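Local coordinates for hypothetical multiheme protein (Ignicoccus hospitalis KIN4/I, PDB 4QO5), which is of unknown function but carries eight c-type hemes at the membrane and probably takes part in electron transfer, at residues Asp309-Val314 / Met396-Arg400; Leu319-His323 / Asn431-Leu435. All blocks are in the same frame, centred on the assembly; numbering follows the deposited sequence.

Interaction 1: residues Asp309-Val314 / Met396-Arg400. With HEC (heme c), chain H.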
loop_
_atom_site.group_PDB
_atom_site.type_symbol
_atom_site.label_atom_id
_atom_site.label_comp_id
_atom_site.label_asym_id
_atom_site.label_seq_id
_atom_site.Cartn_x
_atom_site.Cartn_y
_atom_site.Cartn_z
ATOM N N ASP A 309 24.845 -9.441 1.966
ATOM C CA ASP A 309 25.853 -8.494 1.478
ATOM C C ASP A 309 26.636 -9.040 0.280
ATOM O O ASP A 309 27.047 -8.282 -0.608
ATOM C CB ASP A 309 26.887 -8.169 2.575
ATOM C CG ASP A 309 26.252 -7.753 3.895
ATOM O OD1 ASP A 309 26.977 -7.770 4.915
ATOM O OD2 ASP A 309 25.046 -7.419 3.915
ATOM N N THR A 310 26.866 -10.353 0.272
ATOM C CA THR A 310 27.756 -10.967 -0.706
ATOM C C THR A 310 27.266 -10.846 -2.146
ATOM O O THR A 310 28.025 -11.080 -3.081
ATOM C CB THR A 310 28.031 -12.452 -0.403
ATOM O OG1 THR A 310 26.825 -13.208 -0.553
ATOM C CG2 THR A 310 28.556 -12.609 1.001
ATOM N N ARG A 311 26.001 -10.487 -2.316
ATOM C CA ARG A 311 25.423 -10.345 -3.645
ATOM C C ARG A 311 25.368 -8.904 -4.145
ATOM O O ARG A 311 25.123 -8.667 -5.329
ATOM C CB ARG A 311 24.033 -10.963 -3.678
ATOM C CG ARG A 311 24.075 -12.440 -3.413
ATOM C CD ARG A 311 23.020 -13.129 -4.183
ATOM N NE ARG A 311 23.028 -14.558 -3.953
ATOM C CZ ARG A 311 22.038 -15.345 -4.328
ATOM N NH1 ARG A 311 20.988 -14.815 -4.951
ATOM N NH2 ARG A 311 22.082 -16.645 -4.072
ATOM N N LEU A 312 25.635 -7.954 -3.253
ATOM C CA LEU A 312 25.487 -6.536 -3.567
ATOM C C LEU A 312 26.815 -5.888 -3.944
ATOM O O LEU A 312 27.823 -6.086 -3.253
ATOM C CB LEU A 312 24.882 -5.807 -2.365
ATOM C CG LEU A 312 23.636 -6.444 -1.753
ATOM C CD1 LEU A 312 23.290 -5.771 -0.413
ATOM C CD2 LEU A 312 22.449 -6.370 -2.715
ATOM N N TRP A 313 26.832 -5.111 -5.027
ATOM C CA TRP A 313 28.080 -4.434 -5.403
ATOM C C TRP A 313 28.072 -2.975 -4.953
ATOM O O TRP A 313 29.117 -2.380 -4.721
ATOM C CB TRP A 313 28.363 -4.530 -6.919
ATOM C CG TRP A 313 27.224 -4.115 -7.865
ATOM C CD1 TRP A 313 27.128 -2.937 -8.571
ATOM C CD2 TRP A 313 26.071 -4.895 -8.234
ATOM N NE1 TRP A 313 25.982 -2.937 -9.338
ATOM C CE2 TRP A 313 25.316 -4.122 -9.149
ATOM C CE3 TRP A 313 25.600 -6.162 -7.874
ATOM C CZ2 TRP A 313 24.115 -4.580 -9.708
ATOM C CZ3 TRP A 313 24.411 -6.620 -8.435
ATOM C CH2 TRP A 313 23.681 -5.826 -9.345
ATOM N N VAL A 314 26.885 -2.389 -4.864
ATOM C CA VAL A 314 26.795 -0.974 -4.515
ATOM C C VAL A 314 25.680 -0.739 -3.503
ATOM O O VAL A 314 24.552 -1.193 -3.694
ATOM C CB VAL A 314 26.586 -0.100 -5.770
ATOM C CG1 VAL A 314 25.315 -0.536 -6.539
ATOM C CG2 VAL A 314 26.536 1.381 -5.397
ATOM N N MET A 396 33.198 -5.651 -7.234
ATOM C CA MET A 396 31.901 -5.140 -7.701
ATOM C C MET A 396 31.523 -5.800 -9.018
ATOM O O MET A 396 30.379 -6.188 -9.214
ATOM C CB MET A 396 31.961 -3.631 -7.917
ATOM C CG MET A 396 32.054 -2.850 -6.631
ATOM S SD MET A 396 32.346 -1.090 -6.885
ATOM C CE MET A 396 30.690 -0.540 -7.326
ATOM N N ALA A 397 32.503 -5.946 -9.913
ATOM C CA ALA A 397 32.224 -6.495 -11.231
ATOM C C ALA A 397 31.832 -7.967 -11.120
ATOM O O ALA A 397 30.924 -8.421 -11.806
ATOM C CB ALA A 397 33.424 -6.314 -12.166
ATOM N N LYS A 398 32.508 -8.705 -10.243
ATOM C CA LYS A 398 32.130 -10.097 -9.974
ATOM C C LYS A 398 30.697 -10.239 -9.447
ATOM O O LYS A 398 29.936 -11.100 -9.898
ATOM C CB LYS A 398 33.106 -10.744 -8.977
ATOM C CG LYS A 398 34.442 -11.057 -9.572
ATOM C CD LYS A 398 35.337 -11.754 -8.559
ATOM C CE LYS A 398 36.763 -11.850 -9.091
ATOM N NZ LYS A 398 37.716 -12.325 -8.054
ATOM N N ARG A 399 30.335 -9.411 -8.476
ATOM C CA ARG A 399 28.993 -9.494 -7.903
ATOM C C ARG A 399 27.949 -9.106 -8.921
ATOM O O ARG A 399 26.904 -9.744 -9.001
ATOM C CB ARG A 399 28.885 -8.632 -6.656
ATOM C CG ARG A 399 29.894 -9.124 -5.586
ATOM C CD ARG A 399 29.790 -8.314 -4.316
ATOM N NE ARG A 399 30.702 -8.816 -3.289
ATOM C CZ ARG A 399 30.681 -8.418 -2.018
ATOM N NH1 ARG A 399 31.556 -8.923 -1.151
ATOM N NH2 ARG A 399 29.800 -7.510 -1.626
ATOM N N ARG A 400 28.238 -8.060 -9.683
ATOM C CA ARG A 400 27.309 -7.631 -10.720
ATOM C C ARG A 400 27.070 -8.757 -11.725
ATOM O O ARG A 400 25.929 -9.043 -12.094
ATOM C CB ARG A 400 27.799 -6.367 -11.425
ATOM C CG ARG A 400 26.756 -5.860 -12.408
ATOM C CD ARG A 400 27.278 -4.848 -13.400
ATOM N NE ARG A 400 27.521 -3.551 -12.787
ATOM C CZ ARG A 400 27.276 -2.388 -13.380
ATOM N NH1 ARG A 400 26.768 -2.349 -14.603
ATOM N NH2 ARG A 400 27.539 -1.261 -12.739
HETATM FE FE HEC H . 16.355 -6.376 -4.404
HETATM C CHA HEC H . 18.882 -4.038 -4.224
HETATM C CHB HEC H . 15.785 -6.091 -1.043
HETATM C CHC HEC H . 13.449 -8.059 -4.783
HETATM C CHD HEC H . 17.402 -7.388 -7.422
HETATM N NA HEC H . 17.185 -5.296 -2.933
HETATM C C1A HEC H . 18.160 -4.318 -3.073
HETATM C C2A HEC H . 18.295 -3.630 -1.813
HETATM C C3A HEC H . 17.428 -4.172 -0.938
HETATM C C4A HEC H . 16.722 -5.244 -1.613
HETATM C CMA HEC H . 17.201 -3.785 0.544
HETATM C CAA HEC H . 19.264 -2.450 -1.577
HETATM C CBA HEC H . 20.449 -2.931 -0.730
HETATM C CGA HEC H . 21.442 -1.798 -0.768
HETATM O O1A HEC H . 21.294 -0.839 0.032
HETATM O O2A HEC H . 22.354 -1.841 -1.636
HETATM N NB HEC H . 14.956 -7.009 -3.135
HETATM C C1B HEC H . 14.833 -6.674 -1.804
HETATM C C2B HEC H . 13.496 -6.916 -1.393
HETATM C C3B HEC H . 12.876 -7.405 -2.476
HETATM C C4B HEC H . 13.779 -7.508 -3.567
HETATM C CMB HEC H . 13.024 -6.623 0.062
HETATM C CAB HEC H . 11.457 -7.821 -2.815
HETATM C CBB HEC H . 10.395 -6.971 -2.110
HETATM N NC HEC H . 15.616 -7.583 -5.726
HETATM C C1C HEC H . 14.347 -8.122 -5.811
HETATM C C2C HEC H . 14.252 -8.947 -6.998
HETATM C C3C HEC H . 15.229 -8.466 -7.791
HETATM C C4C HEC H . 16.170 -7.780 -6.969
HETATM C CMC HEC H . 12.851 -9.402 -7.461
HETATM C CAC HEC H . 15.683 -8.772 -9.237
HETATM C CBC HEC H . 14.609 -9.190 -10.252
HETATM N ND HEC H . 17.908 -5.807 -5.624
HETATM C C1D HEC H . 18.118 -6.357 -6.879
HETATM C C2D HEC H . 19.228 -5.704 -7.504
HETATM C C3D HEC H . 19.671 -4.641 -6.521
HETATM C C4D HEC H . 18.804 -4.784 -5.367
HETATM C CMD HEC H . 19.797 -5.998 -8.909
HETATM C CAD HEC H . 20.851 -3.671 -6.651
HETATM C CBD HEC H . 22.048 -4.497 -6.133
HETATM C CGD HEC H . 23.096 -3.576 -5.570
HETATM O O1D HEC H . 22.731 -2.452 -5.152
HETATM O O2D HEC H . 24.300 -3.951 -5.537
HETATM O O HOH W 1 25.372 -10.738 -6.994
#

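Interaction 2: residues Leu319-His323 / Asn431-Leu435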
loop_
_atom_site.group_PDB
_atom_site.type_symbol
_atom_site.label_atom_id
_atom_site.label_comp_id
_atom_site.label_asym_id
_atom_site.label_seq_id
_atom_site.Cartn_x
_atom_site.Cartn_y
_atom_site.Cartn_z
ATOM N N LEU A 319 24.464 6.913 2.565
ATOM C CA LEU A 319 25.016 7.297 3.859
ATOM C C LEU A 319 26.162 8.303 3.742
ATOM O O LEU A 319 27.288 7.998 4.145
ATOM C CB LEU A 319 25.485 6.047 4.606
ATOM C CG LEU A 319 24.365 5.048 4.925
ATOM C CD1 LEU A 319 24.930 3.689 5.352
ATOM C CD2 LEU A 319 23.413 5.619 5.993
ATOM N N ILE A 320 25.901 9.493 3.193
ATOM C CA ILE A 320 24.577 9.913 2.712
ATOM C C ILE A 320 24.437 9.651 1.204
ATOM O O ILE A 320 23.341 9.756 0.647
ATOM C CB ILE A 320 24.352 11.407 2.975
ATOM C CG1 ILE A 320 25.379 12.225 2.184
ATOM C CG2 ILE A 320 24.408 11.697 4.484
ATOM C CD1 ILE A 320 25.208 13.723 2.289
ATOM N N TYR A 321 25.550 9.292 0.562
ATOM C CA TYR A 321 25.560 8.922 -0.859
ATOM C C TYR A 321 25.561 7.403 -1.035
ATOM O O TYR A 321 25.986 6.676 -0.140
ATOM C CB TYR A 321 26.800 9.505 -1.536
ATOM C CG TYR A 321 26.936 10.998 -1.328
ATOM C CD1 TYR A 321 26.117 11.889 -2.019
ATOM C CD2 TYR A 321 27.847 11.513 -0.421
ATOM C CE1 TYR A 321 26.229 13.251 -1.823
ATOM C CE2 TYR A 321 27.961 12.873 -0.216
ATOM C CZ TYR A 321 27.142 13.739 -0.921
ATOM O OH TYR A 321 27.247 15.103 -0.724
ATOM N N ALA A 322 25.104 6.934 -2.194
ATOM C CA ALA A 322 25.241 5.530 -2.558
ATOM C C ALA A 322 26.735 5.278 -2.789
ATOM O O ALA A 322 27.447 6.141 -3.317
ATOM C CB ALA A 322 24.438 5.210 -3.817
ATOM N N HIS A 323 27.200 4.102 -2.390
ATOM C CA HIS A 323 28.642 3.843 -2.321
ATOM C C HIS A 323 28.937 2.361 -2.522
ATOM O O HIS A 323 28.076 1.531 -2.321
ATOM C CB HIS A 323 29.159 4.284 -0.961
ATOM C CG HIS A 323 28.387 3.714 0.186
ATOM N ND1 HIS A 323 27.182 4.239 0.599
ATOM C CD2 HIS A 323 28.640 2.663 1.004
ATOM C CE1 HIS A 323 26.728 3.540 1.626
ATOM N NE2 HIS A 323 27.592 2.577 1.891
ATOM N N ASN A 431 23.156 10.961 -6.369
ATOM C CA ASN A 431 24.246 11.439 -5.545
ATOM C C ASN A 431 24.482 12.939 -5.766
ATOM O O ASN A 431 24.792 13.656 -4.818
ATOM C CB ASN A 431 25.537 10.619 -5.778
ATOM C CG ASN A 431 25.571 9.324 -4.969
ATOM O OD1 ASN A 431 24.672 9.045 -4.167
ATOM N ND2 ASN A 431 26.634 8.546 -5.150
ATOM N N LYS A 432 24.332 13.419 -7.004
ATOM C CA LYS A 432 24.517 14.854 -7.257
ATOM C C LYS A 432 23.386 15.670 -6.620
ATOM O O LYS A 432 23.610 16.776 -6.125
ATOM C CB LYS A 432 24.594 15.157 -8.765
ATOM C CG LYS A 432 25.890 14.711 -9.442
ATOM C CD LYS A 432 27.066 15.563 -8.987
ATOM C CE LYS A 432 28.310 15.304 -9.837
ATOM N NZ LYS A 432 28.661 13.857 -9.880
ATOM N N ALA A 433 22.169 15.139 -6.655
ATOM C CA ALA A 433 21.036 15.829 -6.031
ATOM C C ALA A 433 21.246 15.925 -4.518
ATOM O O ALA A 433 20.942 16.945 -3.901
ATOM C CB ALA A 433 19.715 15.118 -6.345
ATOM N N THR A 434 21.794 14.862 -3.936
ATOM C CA THR A 434 22.103 14.817 -2.510
ATOM C C THR A 434 23.207 15.818 -2.152
ATOM O O THR A 434 23.176 16.444 -1.095
ATOM C CB THR A 434 22.482 13.394 -2.092
ATOM O OG1 THR A 434 21.352 12.539 -2.303
ATOM C CG2 THR A 434 22.888 13.327 -0.610
ATOM N N LEU A 435 24.174 15.992 -3.044
ATOM C CA LEU A 435 25.210 16.991 -2.805
ATOM C C LEU A 435 24.590 18.384 -2.808
ATOM O O LEU A 435 24.994 19.265 -2.038
ATOM C CB LEU A 435 26.328 16.889 -3.858
ATOM C CG LEU A 435 27.416 17.963 -3.803
ATOM C CD1 LEU A 435 28.109 17.981 -2.440
ATOM C CD2 LEU A 435 28.444 17.734 -4.926
HETATM O O HOH W 2 21.857 9.820 -1.590
#

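Interaction 1: residues Asp309-Val314 / Met396-Arg400
Arg399 and Trp313 lock a heme-binding loop onto helix 393-407. Leaving the helix at CB, 4.1 Å from Trp313 CB, the arginine chain runs extended from CG to NE alongside the carbonyls of Thr310 and Leu312. Its CG touches Thr310 O, and CD comes within 3.2 Å of Leu312 O. Thr310 O also lies over one face of the guanidinium, while NE turns to Glu395 in a salt bridge. At the tip, NH2 donates to Leu312 O (2.9 Å, 167°), nearly within both the guanidinium and the carbonyl planes. A water also bridges the backbones, donating to Arg311 O and Arg399 O.

Trp313 has CG between its backbone N and carbonyl carbon (chi1 51°), a setting that slips the ring between helix 393-407 and the propionate. Arg400 CA makes a CH-pi contact over one face, 3.9 Å from the centroid of the six-membered ring, and Asp424 holds Arg400 by a salt bridge. Over the opposite face sits the propionate oxygen O2D of the heme, gripped by Trp313 N (2.8 Å) and, almost linearly, by Val314 N (3.1 Å). Two successive backbone amides thus bind a propionate of the His288-ligated heme of this multiheme cytochrome c.

Interaction 2: residues Leu319-His323 / Asn431-Leu435
Asn431 sets its CG anti to its own carbonyl carbon (chi1 -83°), which carries the amide off the helix towards Ala322, and Tyr321, with CG likewise anti to its carbonyl carbon, lays its ring alongside the helix. The amide then reads one residue of backbone twice. OD1 accepts from Ala322 N at 2.9 Å (152°) on a lone pair, and ND2 donates to Ala322 O at 3.1 Å (164°) from slightly outside that carbonyl's plane, closing a nine-membered hydrogen-bonded ring. A leucine in place of Asn431 would probably leave the N-H and the C=O of Ala322 without these mates in a buried contact.

The loop so held is the end of a beta hairpin, whose strands 314-315 and 323-324 pair through Arg315 and His323. Its chain turns sharply at a cis peptide before Ile320, and Tyr321 O receives both Leu319 N and His323 ND1.

The tyrosine ring stands nearly perpendicular to the Asn431 amide. Its edge meets helix backbone, with CE1 3.3 Å from Asn431 O, and CE1 also touches Thr434 CG2 at 3.6 Å. Beyond, Tyr321 OH lies 3.5 Å from Leu435 CD1; this hydroxyl is also hydrogen-bonded to Leu369 O. Ile320 CD1 packs against Thr434 CG2 at 3.7 Å. A water donates to Ile320 O and also meets Thr434 OG1, a hydroxyl that is further hydrogen-bonded to Thr430 O and Ser477. Elsewhere on this helical turn, Lys432 and Ala433 pack on Phe156 and Phe149 of a second subunit.

Both contacts fasten a single beta hairpin to consecutive helices. Along the chain the segments alternate: 309-314 and 319-323 come first, then 396-400 on helix 393-407 and 431-435 on helix 413-447. The two centres are about 19 Å apart. Interaction 1 holds the hairpin's entry, next to a heme propionate, and interaction 2 holds its far end. They meet where Val314 CG2 packs 3.4 Å from His323 O, and Ile427 of helix 413-447 touches both Val314 and Ala322. The example illustrates how a protein of many hemes can tie a cofactor-binding loop to a helical scaffold, one that here also reaches a second subunit.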